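Local coordinates for axin interactor, dorsalization-associated protein (Danio rerio, PDB 2QZQ) that binds axin and disrupts its homodimerization, inhibiting axin-driven JNK activation and so acting as a ventralizing factor, of which this chain is the C-terminal C2 domain, at residues A[23-28]-A[101-106]; A[30-35]-A[93-98]; A[37-40]-A[46-49]; A[16-21]-A[84-89]. One frame throughout, in Å; residues are numbered along the deposited sequence.

Contact 1 of 4, residues A[23-28]-A[101-106]; sequences IGLKDA and STKCFA
Lys103 leaves its backbone with CG trans to the backbone N (chi1 -177°) and runs straight to CE, where a bend at chi4 swings the ammonium group onto Asp27. The carboxylate approaches from the opposite direction, its CG placed between its own N and carbonyl carbon (chi1 52°). The result is a salt bridge: NZ of Lys103 lies 2.8 Å from OD2 of Asp27, on the syn side of that oxygen and 22° out of the carboxylate plane. CE of Lys103 comes within 3.2 Å of OD1 of Asp27, so both carboxylate oxygens lie close to the end of the lysine, although OD2 alone takes the salt bridge. A long, flexible side chain suits this place, because the backbones stand well apart. Asp27 sits in a type I turn from Leu25 to Ala28, closed by the bond from Ala28 N to Leu25 O (3.1 Å). Beside the salt bridge the contact is apolar: CD2 of Leu25 touches SG of Cys104 at 3.8 Å, a compact, greasy pair fit for buried ground. Ile23 and Gly24 end strand 15-24, and Leu25 starts the turn; facing them, strand 99-109 lies between strands 85-94 and 116-124, whose Phe90 and Leu122 touch Leu25 and Cys104 respectively.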
loop_
_atom_site.group_PDB
_atom_site.type_symbol
_atom_site.label_atom_id
_atom_site.label_comp_id
_atom_site.label_asym_id
_atom_site.label_seq_id
_atom_site.Cartn_x
_atom_site.Cartn_y
_atom_site.Cartn_z
ATOM N N ILE A 23 5.625 -0.004 8.400
ATOM C CA ILE A 23 5.839 1.302 7.816
ATOM C C ILE A 23 6.602 2.174 8.809
ATOM O O ILE A 23 6.239 2.260 9.998
ATOM C CB ILE A 23 4.513 1.962 7.311
ATOM C CG1 ILE A 23 4.810 3.287 6.566
ATOM C CG2 ILE A 23 3.514 2.190 8.436
ATOM C CD1 ILE A 23 3.528 3.932 5.965
ATOM N N GLY A 24 7.676 2.784 8.317
ATOM C CA GLY A 24 8.456 3.758 9.067
ATOM C C GLY A 24 7.868 5.145 8.909
ATOM O O GLY A 24 7.590 5.603 7.779
ATOM N N LEU A 25 7.671 5.812 10.041
ATOM C CA LEU A 25 7.175 7.186 10.067
ATOM C C LEU A 25 7.817 7.895 11.262
ATOM O O LEU A 25 7.987 7.303 12.331
ATOM C CB LEU A 25 5.636 7.202 10.178
ATOM C CG LEU A 25 4.779 6.572 9.063
ATOM C CD1 LEU A 25 3.311 6.338 9.515
ATOM C CD2 LEU A 25 4.780 7.404 7.806
ATOM N N LYS A 26 8.215 9.150 11.089
ATOM C CA LYS A 26 8.898 9.856 12.174
ATOM C C LYS A 26 8.005 9.882 13.425
ATOM O O LYS A 26 8.481 9.839 14.541
ATOM C CB LYS A 26 9.237 11.296 11.755
ATOM C CG LYS A 26 10.449 11.426 10.837
ATOM C CD LYS A 26 10.232 12.468 9.716
ATOM C CE LYS A 26 10.751 13.859 10.057
ATOM N NZ LYS A 26 11.294 14.523 8.804
ATOM N N ASP A 27 6.706 9.919 13.200
ATOM C CA ASP A 27 5.720 10.059 14.275
ATOM C C ASP A 27 4.822 8.818 14.306
ATOM O O ASP A 27 3.668 8.914 14.703
ATOM C CB ASP A 27 4.897 11.344 14.075
ATOM C CG ASP A 27 4.299 11.456 12.675
ATOM O OD1 ASP A 27 4.545 10.557 11.826
ATOM O OD2 ASP A 27 3.580 12.447 12.419
ATOM N N ALA A 28 5.366 7.645 13.919
ATOM C CA ALA A 28 4.563 6.404 13.826
ATOM C C ALA A 28 3.733 6.137 15.087
ATOM O O ALA A 28 2.531 5.926 15.011
ATOM C CB ALA A 28 5.459 5.180 13.534
ATOM N N SER A 101 -7.784 10.551 8.301
ATOM C CA SER A 101 -7.021 11.377 7.382
ATOM C C SER A 101 -6.031 10.431 6.689
ATOM O O SER A 101 -5.565 9.472 7.290
ATOM C CB SER A 101 -6.269 12.454 8.166
ATOM O OG SER A 101 -5.337 13.207 7.370
ATOM N N THR A 102 -5.776 10.689 5.415
ATOM C CA THR A 102 -4.669 10.066 4.704
ATOM C C THR A 102 -3.444 10.917 5.013
ATOM O O THR A 102 -3.446 12.112 4.775
ATOM C CB THR A 102 -4.900 10.079 3.199
ATOM O OG1 THR A 102 -6.127 9.413 2.907
ATOM C CG2 THR A 102 -3.763 9.359 2.496
ATOM N N LYS A 103 -2.419 10.308 5.590
ATOM C CA LYS A 103 -1.205 11.017 5.959
ATOM C C LYS A 103 -0.244 11.051 4.787
ATOM O O LYS A 103 0.400 12.063 4.494
ATOM C CB LYS A 103 -0.538 10.246 7.092
ATOM C CG LYS A 103 0.733 10.887 7.664
ATOM C CD LYS A 103 1.128 10.071 8.909
ATOM C CE LYS A 103 2.304 10.661 9.606
ATOM N NZ LYS A 103 1.848 11.894 10.319
ATOM N N CYS A 104 -0.123 9.913 4.120
ATOM C CA CYS A 104 0.912 9.771 3.094
ATOM C C CYS A 104 0.600 8.546 2.268
ATOM O O CYS A 104 -0.292 7.765 2.608
ATOM C CB CYS A 104 2.292 9.655 3.765
ATOM S SG CYS A 104 2.413 8.267 4.971
ATOM N N PHE A 105 1.315 8.395 1.157
ATOM C CA PHE A 105 1.112 7.258 0.282
ATOM C C PHE A 105 2.422 6.785 -0.370
ATOM O O PHE A 105 3.436 7.506 -0.433
ATOM C CB PHE A 105 0.072 7.579 -0.793
ATOM C CG PHE A 105 0.541 8.618 -1.810
ATOM C CD1 PHE A 105 0.502 9.973 -1.512
ATOM C CD2 PHE A 105 1.034 8.218 -3.048
ATOM C CE1 PHE A 105 0.916 10.924 -2.444
ATOM C CE2 PHE A 105 1.460 9.162 -4.008
ATOM C CZ PHE A 105 1.411 10.510 -3.708
ATOM N N ALA A 106 2.379 5.551 -0.841
ATOM C CA ALA A 106 3.482 4.953 -1.588
ATOM C C ALA A 106 2.813 4.325 -2.782
ATOM O O ALA A 106 1.631 3.976 -2.735
ATOM C CB ALA A 106 4.181 3.869 -0.748
#

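Contact 2 of 4, residues A[30-35]-A[93-98]; sequences QCIDPY and YKPKKR
The backbone N of Tyr93 donates to O of Ile32 over 2.8 Å, and the N-H...O angle of 175° makes the bond almost straight. The donor is tilted modestly, by 18°, from the carbonyl plane. This bond joins the chain leading into strand 34-41 to the last part of strand 85-94. Around it the side chains make a small apolar cover. In Tyr93 a chi1 of 176° turns CG away from the backbone N and sends the ring out past Ile32, whose CG2 approaches CD2 of the ring obliquely at 4.1 Å. The other branch, CG1 of Ile32, reaches CG of Pro95, also at 4.1 Å, so a beta-branched residue serves two neighbours at once. Pro95 offers a rigid hydrocarbon ring and is the second residue of a turn in which Lys94 O accepts from both Lys97 N and Arg98 N. Asp33 adopts a left-handed backbone conformation at the corner where the chain changes direction into strand 34-41, while its CB only brushes CB of Tyr93 at 4.4 Å. This is a surface contact at one end of the beta sandwich. Inward from it, Cys31 and Pro34 touch Phe90 of strand 85-94, Tyr35 continues the backbone pairing with Lys91, and Lys94 packs on Ser101 of strand 99-109, the next strand of the sheet.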
loop_
_atom_site.group_PDB
_atom_site.type_symbol
_atom_site.label_atom_id
_atom_site.label_comp_id
_atom_site.label_asym_id
_atom_site.label_seq_id
_atom_site.Cartn_x
_atom_site.Cartn_y
_atom_site.Cartn_z
ATOM N N GLN A 30 2.599 7.969 17.399
ATOM C CA GLN A 30 1.533 8.951 17.659
ATOM C C GLN A 30 0.256 8.689 16.879
ATOM O O GLN A 30 -0.821 9.252 17.221
ATOM C CB GLN A 30 2.010 10.362 17.299
ATOM C CG GLN A 30 3.297 10.793 17.995
ATOM C CD GLN A 30 3.493 12.289 17.980
ATOM O OE1 GLN A 30 3.110 12.982 17.021
ATOM N NE2 GLN A 30 4.092 12.813 19.057
ATOM N N CYS A 31 0.373 7.914 15.795
ATOM C CA CYS A 31 -0.724 7.713 14.874
ATOM C C CYS A 31 -1.731 6.764 15.489
ATOM O O CYS A 31 -1.390 5.660 15.917
ATOM C CB CYS A 31 -0.242 7.201 13.482
ATOM S SG CYS A 31 0.880 8.346 12.666
ATOM N N ILE A 32 -2.968 7.241 15.562
ATOM C CA ILE A 32 -4.066 6.526 16.209
ATOM C C ILE A 32 -4.866 5.688 15.209
ATOM O O ILE A 32 -5.274 6.183 14.150
ATOM C CB ILE A 32 -5.037 7.538 16.945
ATOM C CG1 ILE A 32 -4.256 8.454 17.916
ATOM C CG2 ILE A 32 -6.160 6.774 17.634
ATOM C CD1 ILE A 32 -3.421 7.710 18.979
ATOM N N ASP A 33 -5.061 4.415 15.546
ATOM C CA ASP A 33 -5.847 3.469 14.733
ATOM C C ASP A 33 -5.355 3.459 13.283
ATOM O O ASP A 33 -6.130 3.668 12.343
ATOM C CB ASP A 33 -7.341 3.791 14.798
ATOM C CG ASP A 33 -7.918 3.594 16.199
ATOM O OD1 ASP A 33 -7.285 2.916 17.018
ATOM O OD2 ASP A 33 -9.009 4.128 16.453
ATOM N N PRO A 34 -4.054 3.216 13.112
ATOM C CA PRO A 34 -3.487 3.289 11.753
ATOM C C PRO A 34 -3.895 2.109 10.873
ATOM O O PRO A 34 -3.998 0.962 11.343
ATOM C CB PRO A 34 -1.979 3.278 12.004
ATOM C CG PRO A 34 -1.820 2.502 13.282
ATOM C CD PRO A 34 -3.041 2.878 14.134
ATOM N N TYR A 35 -4.114 2.381 9.597
ATOM C CA TYR A 35 -4.325 1.297 8.634
ATOM C C TYR A 35 -3.901 1.724 7.240
ATOM O O TYR A 35 -3.534 2.871 7.015
ATOM C CB TYR A 35 -5.768 0.783 8.636
ATOM C CG TYR A 35 -6.798 1.754 8.104
ATOM C CD1 TYR A 35 -7.355 2.746 8.934
ATOM C CD2 TYR A 35 -7.225 1.685 6.778
ATOM C CE1 TYR A 35 -8.316 3.641 8.441
ATOM C CE2 TYR A 35 -8.175 2.575 6.270
ATOM C CZ TYR A 35 -8.734 3.540 7.124
ATOM O OH TYR A 35 -9.672 4.416 6.623
ATOM N N TYR A 93 -6.589 8.060 12.522
ATOM C CA TYR A 93 -7.647 8.870 13.136
ATOM C C TYR A 93 -7.030 10.107 13.761
ATOM O O TYR A 93 -6.147 9.981 14.601
ATOM C CB TYR A 93 -8.337 8.051 14.244
ATOM C CG TYR A 93 -9.386 8.850 15.006
ATOM C CD1 TYR A 93 -10.604 9.149 14.409
ATOM C CD2 TYR A 93 -9.140 9.312 16.302
ATOM C CE1 TYR A 93 -11.598 9.884 15.094
ATOM C CE2 TYR A 93 -10.120 10.036 16.999
ATOM C CZ TYR A 93 -11.337 10.326 16.385
ATOM O OH TYR A 93 -12.317 11.055 17.053
ATOM N N LYS A 94 -7.520 11.292 13.386
ATOM C CA LYS A 94 -7.001 12.555 13.951
ATOM C C LYS A 94 -7.928 13.015 15.081
ATOM O O LYS A 94 -9.071 13.440 14.823
ATOM C CB LYS A 94 -6.895 13.640 12.879
ATOM C CG LYS A 94 -5.821 13.366 11.825
ATOM C CD LYS A 94 -5.759 14.533 10.858
ATOM C CE LYS A 94 -4.510 15.402 11.061
ATOM N NZ LYS A 94 -4.228 16.160 9.780
ATOM N N PRO A 95 -7.464 12.901 16.340
ATOM C CA PRO A 95 -8.406 13.123 17.452
ATOM C C PRO A 95 -8.938 14.546 17.591
ATOM O O PRO A 95 -10.037 14.735 18.147
ATOM C CB PRO A 95 -7.577 12.737 18.699
ATOM C CG PRO A 95 -6.428 11.965 18.179
ATOM C CD PRO A 95 -6.128 12.533 16.830
ATOM N N LYS A 96 -8.161 15.543 17.154
ATOM C CA LYS A 96 -8.642 16.937 17.153
ATOM C C LYS A 96 -9.695 17.213 16.061
ATOM O O LYS A 96 -10.400 18.221 16.126
ATOM C CB LYS A 96 -7.485 17.941 17.039
ATOM C CG LYS A 96 -6.659 18.117 18.338
ATOM C CD LYS A 96 -5.394 18.960 18.091
ATOM C CE LYS A 96 -4.630 19.227 19.400
ATOM N NZ LYS A 96 -3.889 18.008 19.787
ATOM N N LYS A 97 -9.781 16.340 15.060
ATOM C CA LYS A 97 -10.635 16.553 13.888
ATOM C C LYS A 97 -11.796 15.585 13.906
ATOM O O LYS A 97 -12.819 15.824 13.277
ATOM C CB LYS A 97 -9.836 16.339 12.591
ATOM C CG LYS A 97 -8.683 17.309 12.391
ATOM C CD LYS A 97 -9.159 18.757 12.325
ATOM C CE LYS A 97 -8.013 19.690 12.008
ATOM N NZ LYS A 97 -8.514 20.990 11.510
ATOM N N ARG A 98 -11.641 14.504 14.650
ATOM C CA ARG A 98 -12.642 13.456 14.742
ATOM C C ARG A 98 -12.972 12.803 13.389
ATOM O O ARG A 98 -14.110 12.380 13.137
ATOM C CB ARG A 98 -13.908 13.997 15.434
ATOM C CG ARG A 98 -13.595 14.671 16.762
ATOM C CD ARG A 98 -14.896 15.098 17.494
ATOM N NE ARG A 98 -15.822 13.970 17.592
ATOM C CZ ARG A 98 -15.626 12.938 18.392
ATOM N NH1 ARG A 98 -14.545 12.944 19.148
ATOM N NH2 ARG A 98 -16.494 11.922 18.443
#

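Contact 3 of 4, residues A[37-40]-A[46-49]; sequences TVSV and IDLN
Val40 carries the tight part of this contact, with both its carbonyl and its branched side chain engaged. Its O accepts from N of Leu48 at 2.8 Å, with an N-H...O angle of 178°, so the bond is essentially linear. The same oxygen receives a CA-H...O contact from CA of Asp47 at 3.5 Å. A chi1 of -177° places CG1 of Val40 anti to N and turns that methyl to CD1 of Leu48, 4.1 Å away and crossing at about a right angle, while CG2 lies against the side chain of Asn49. A short, branched residue can touch both Leu48 and Asn49 from a strand position, and Leu80 packs on it as well. Strand 34-41 belongs to one sheet of the C2-type beta sandwich and pairs there with strand 85-94. After it the chain loops round, and residues 46-49 bring it back toward the short strand 52-53, which runs antiparallel to strand 34-41, with Val38 and Gln52 joined by a backbone hydrogen bond. The other flank is joined through water, and there Asp47 is exposed. One water accepts from N of Val40 (2.8 Å) and sits 2.7 Å from OD1 of Asp47 and 2.8 Å from O of Asn49, acceptors between which its protons may be shared. A charged residue suits this solvent side: OD1 of Asp47 also forms a salt bridge with Lys41, and the same OD1 lies 3.6 Å from CB of Ser39. Ile46, exposed at the start of the segment, points its side chain away from the strand, whereas Leu48 turns its own onto Ala84.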
loop_
_atom_site.group_PDB
_atom_site.type_symbol
_atom_site.label_atom_id
_atom_site.label_comp_id
_atom_site.label_asym_id
_atom_site.label_seq_id
_atom_site.Cartn_x
_atom_site.Cartn_y
_atom_site.Cartn_z
ATOM N N THR A 37 -4.835 1.513 2.967
ATOM C CA THR A 37 -5.713 1.244 1.864
ATOM C C THR A 37 -4.834 0.942 0.667
ATOM O O THR A 37 -3.954 1.750 0.299
ATOM C CB THR A 37 -6.600 2.437 1.549
ATOM O OG1 THR A 37 -7.475 2.649 2.649
ATOM C CG2 THR A 37 -7.470 2.194 0.288
ATOM N N VAL A 38 -5.083 -0.225 0.095
ATOM C CA VAL A 38 -4.365 -0.702 -1.087
ATOM C C VAL A 38 -5.334 -0.692 -2.268
ATOM O O VAL A 38 -6.407 -1.319 -2.235
ATOM C CB VAL A 38 -3.766 -2.127 -0.885
ATOM C CG1 VAL A 38 -2.939 -2.600 -2.158
ATOM C CG2 VAL A 38 -2.910 -2.214 0.385
ATOM N N SER A 39 -4.946 0.048 -3.304
ATOM C CA SER A 39 -5.715 0.144 -4.509
ATOM C C SER A 39 -4.786 -0.088 -5.723
ATOM O O SER A 39 -3.566 0.039 -5.612
ATOM C CB SER A 39 -6.404 1.509 -4.601
ATOM O OG SER A 39 -5.483 2.590 -4.633
ATOM N N VAL A 40 -5.395 -0.452 -6.854
ATOM C CA VAL A 40 -4.681 -0.588 -8.122
ATOM C C VAL A 40 -5.341 0.388 -9.092
ATOM O O VAL A 40 -6.551 0.272 -9.372
ATOM C CB VAL A 40 -4.742 -2.029 -8.657
ATOM C CG1 VAL A 40 -3.915 -2.162 -9.945
ATOM C CG2 VAL A 40 -4.208 -3.022 -7.591
ATOM N N ILE A 46 -7.646 5.845 -12.135
ATOM C CA ILE A 46 -8.933 5.154 -11.992
ATOM C C ILE A 46 -8.728 3.744 -11.483
ATOM O O ILE A 46 -7.876 3.016 -11.996
ATOM C CB ILE A 46 -9.730 5.082 -13.351
ATOM C CG1 ILE A 46 -9.938 6.476 -13.965
ATOM C CG2 ILE A 46 -11.073 4.302 -13.194
ATOM C CD1 ILE A 46 -10.410 7.572 -13.001
ATOM N N ASP A 47 -9.519 3.365 -10.475
ATOM C CA ASP A 47 -9.526 2.006 -9.932
ATOM C C ASP A 47 -9.776 0.900 -10.951
ATOM O O ASP A 47 -10.778 0.910 -11.668
ATOM C CB ASP A 47 -10.539 1.880 -8.810
ATOM C CG ASP A 47 -10.037 2.480 -7.522
ATOM O OD1 ASP A 47 -8.955 2.079 -7.036
ATOM O OD2 ASP A 47 -10.725 3.373 -7.021
ATOM N N LEU A 48 -8.831 -0.034 -11.009
ATOM C CA LEU A 48 -8.904 -1.189 -11.892
ATOM C C LEU A 48 -9.456 -2.384 -11.119
ATOM O O LEU A 48 -9.900 -3.368 -11.711
ATOM C CB LEU A 48 -7.510 -1.519 -12.431
ATOM C CG LEU A 48 -6.914 -0.609 -13.512
ATOM C CD1 LEU A 48 -5.406 -0.797 -13.524
ATOM C CD2 LEU A 48 -7.505 -0.933 -14.888
ATOM N N ASN A 49 -9.404 -2.274 -9.790
ATOM C CA ASN A 49 -9.739 -3.331 -8.844
ATOM C C ASN A 49 -10.537 -2.725 -7.682
ATOM O O ASN A 49 -10.504 -1.490 -7.482
ATOM C CB ASN A 49 -8.474 -3.922 -8.203
ATOM C CG ASN A 49 -7.637 -4.767 -9.147
ATOM O OD1 ASN A 49 -7.963 -4.958 -10.329
ATOM N ND2 ASN A 49 -6.542 -5.287 -8.616
HETATM O O HOH W 1 -8.184 -0.467 -6.404
#

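Contact 4 of 4, residues A[16-21]-A[84-89]; sequences LTLTIE and AAIFFE
Leu18 points its CB from strand 16-21 toward strand 85-89, and its chain can be followed into the gap between them. CB and CG lie too far back to touch the opposite strand and serve as a stalk: chi1 (-62°) swings CG to the side remote from the carbonyl carbon, and chi2 (169°) extends CD1 toward the other strand, while CD2 makes no contact with residues 84-89. The CD1 methyl does the work. It meets the rim of the Phe88 ring close to the ring plane, 3.5 Å from CZ and 3.8 Å from CE1, and the two side chains cross at about a right angle. It also touches Ile86, 3.9 Å from CD1 and 4.0 Å from CG2, so it sits in the notch between isoleucine and phenylalanine. The two strands are not neighbours in a sheet. Their axes pass 11.5 Å apart and cross at -25°, the face-to-face packing of a beta sandwich with sheets in near alignment, here forming the core of the C2-type domain. Leu16 completes the row: its CD2 meets CD1 of Ile86 tip to tip at 3.8 Å. Alternation explains the residue types. Leu16, Leu18, Ile86 and Phe88 face inward and are all buried and apolar; the leucine methyls reach Ile86, and that of Leu18 also the edge of Phe88. Thr17 and Thr19 face the other way, and their hydroxyls hydrogen-bond to Glu72 and Asp70 respectively. Within the core, Phe88 rests also on Leu144 and Leu146, and Ile86 on Met108. Phe87, on the outer face of its strand, makes an edge-to-face stack with Phe129.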
loop_
_atom_site.group_PDB
_atom_site.type_symbol
_atom_site.label_atom_id
_atom_site.label_comp_id
_atom_site.label_asym_id
_atom_site.label_seq_id
_atom_site.Cartn_x
_atom_site.Cartn_y
_atom_site.Cartn_z
ATOM N N LEU A 16 -0.391 -11.952 -7.385
ATOM C CA LEU A 16 0.561 -11.297 -6.516
ATOM C C LEU A 16 -0.019 -11.141 -5.121
ATOM O O LEU A 16 -1.168 -10.721 -4.967
ATOM C CB LEU A 16 0.960 -9.932 -7.106
ATOM C CG LEU A 16 1.842 -8.982 -6.267
ATOM C CD1 LEU A 16 3.247 -9.521 -6.071
ATOM C CD2 LEU A 16 1.862 -7.597 -6.881
ATOM N N THR A 17 0.776 -11.559 -4.138
ATOM C CA THR A 17 0.561 -11.251 -2.733
ATOM C C THR A 17 1.587 -10.229 -2.278
ATOM O O THR A 17 2.795 -10.405 -2.486
ATOM C CB THR A 17 0.674 -12.490 -1.841
ATOM O OG1 THR A 17 -0.182 -13.514 -2.374
ATOM C CG2 THR A 17 0.230 -12.158 -0.359
ATOM N N LEU A 18 1.101 -9.148 -1.676
ATOM C CA LEU A 18 2.004 -8.188 -1.040
ATOM C C LEU A 18 1.844 -8.268 0.457
ATOM O O LEU A 18 0.739 -8.008 0.983
ATOM C CB LEU A 18 1.718 -6.769 -1.529
ATOM C CG LEU A 18 1.915 -6.535 -3.022
ATOM C CD1 LEU A 18 1.343 -5.187 -3.456
ATOM C CD2 LEU A 18 3.378 -6.696 -3.404
ATOM N N THR A 19 2.918 -8.661 1.143
ATOM C CA THR A 19 2.928 -8.672 2.592
ATOM C C THR A 19 3.329 -7.283 3.036
ATOM O O THR A 19 4.400 -6.809 2.700
ATOM C CB THR A 19 3.974 -9.679 3.138
ATOM O OG1 THR A 19 3.706 -10.977 2.589
ATOM C CG2 THR A 19 3.948 -9.748 4.680
ATOM N N ILE A 20 2.470 -6.629 3.798
ATOM C CA ILE A 20 2.831 -5.335 4.351
ATOM C C ILE A 20 3.449 -5.661 5.684
ATOM O O ILE A 20 2.761 -6.115 6.621
ATOM C CB ILE A 20 1.603 -4.403 4.533
ATOM C CG1 ILE A 20 0.889 -4.146 3.195
ATOM C CG2 ILE A 20 2.006 -3.114 5.258
ATOM C CD1 ILE A 20 -0.468 -3.430 3.351
ATOM N N GLU A 21 4.762 -5.461 5.761
ATOM C CA GLU A 21 5.505 -5.818 6.956
ATOM C C GLU A 21 5.370 -4.713 7.975
ATOM O O GLU A 21 4.855 -4.926 9.056
ATOM C CB GLU A 21 6.971 -6.106 6.623
ATOM C CG GLU A 21 7.076 -7.264 5.609
ATOM C CD GLU A 21 8.502 -7.615 5.188
ATOM O OE1 GLU A 21 9.406 -6.771 5.313
ATOM O OE2 GLU A 21 8.699 -8.757 4.711
ATOM N N ALA A 84 -0.492 0.664 -15.100
ATOM C CA ALA A 84 -1.108 0.516 -13.774
ATOM C C ALA A 84 -0.088 0.713 -12.654
ATOM O O ALA A 84 1.131 0.547 -12.843
ATOM C CB ALA A 84 -1.789 -0.820 -13.642
ATOM N N ALA A 85 -0.585 1.119 -11.490
ATOM C CA ALA A 85 0.254 1.190 -10.299
ATOM C C ALA A 85 -0.562 0.734 -9.094
ATOM O O ALA A 85 -1.787 0.908 -9.051
ATOM C CB ALA A 85 0.749 2.595 -10.077
ATOM N N ILE A 86 0.126 0.140 -8.136
ATOM C CA ILE A 86 -0.470 -0.245 -6.864
ATOM C C ILE A 86 -0.136 0.861 -5.835
ATOM O O ILE A 86 1.045 1.185 -5.617
ATOM C CB ILE A 86 0.081 -1.608 -6.375
ATOM C CG1 ILE A 86 0.015 -2.672 -7.500
ATOM C CG2 ILE A 86 -0.698 -2.131 -5.141
ATOM C CD1 ILE A 86 0.645 -3.993 -7.095
ATOM N N PHE A 87 -1.174 1.396 -5.198
ATOM C CA PHE A 87 -1.040 2.443 -4.176
ATOM C C PHE A 87 -1.251 1.894 -2.781
ATOM O O PHE A 87 -2.036 0.976 -2.589
ATOM C CB PHE A 87 -2.094 3.522 -4.425
ATOM C CG PHE A 87 -1.699 4.493 -5.474
ATOM C CD1 PHE A 87 -1.117 5.699 -5.121
ATOM C CD2 PHE A 87 -1.891 4.198 -6.821
ATOM C CE1 PHE A 87 -0.707 6.627 -6.141
ATOM C CE2 PHE A 87 -1.494 5.096 -7.820
ATOM C CZ PHE A 87 -0.902 6.309 -7.469
ATOM N N PHE A 88 -0.531 2.467 -1.812
ATOM C CA PHE A 88 -0.631 2.126 -0.414
ATOM C C PHE A 88 -0.790 3.469 0.266
ATOM O O PHE A 88 0.121 4.293 0.186
ATOM C CB PHE A 88 0.657 1.452 0.088
ATOM C CG PHE A 88 1.078 0.294 -0.761
ATOM C CD1 PHE A 88 0.688 -0.994 -0.445
ATOM C CD2 PHE A 88 1.802 0.515 -1.935
ATOM C CE1 PHE A 88 1.050 -2.079 -1.278
ATOM C CE2 PHE A 88 2.164 -0.545 -2.745
ATOM C CZ PHE A 88 1.769 -1.835 -2.430
ATOM N N GLU A 89 -1.971 3.703 0.828
ATOM C CA GLU A 89 -2.277 4.972 1.520
ATOM C C GLU A 89 -2.373 4.678 2.999
ATOM O O GLU A 89 -3.179 3.857 3.392
ATOM C CB GLU A 89 -3.606 5.535 1.055
ATOM C CG GLU A 89 -3.619 5.995 -0.398
ATOM C CD GLU A 89 -4.985 6.488 -0.801
ATOM O OE1 GLU A 89 -5.865 5.636 -1.057
ATOM O OE2 GLU A 89 -5.169 7.716 -0.834
#

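From the N terminus, strand 15-24 supplies first contact 4 and then contact 1, and strand 34-41 follows with contacts 2 and 3. Contact 3 lies wholly, and the others by their first segments, in the region that probably binds axin. Contact 3 closes a tight local loop nested inside the other three; contact 2 closes a longer loop within that of contact 1. Contact 4 crosses contacts 1 and 2, because each of its segments precedes theirs. Contacts 1 and 4 join the two layers of the sandwich; contact 2 joins the beginning of strand 34-41 to strand 85-94, contact 3 its far part to the following loop. Probable backbone bonds Phe87-Ser39 and Ala106-Phe88 link contact 4 to contacts 3 and 1.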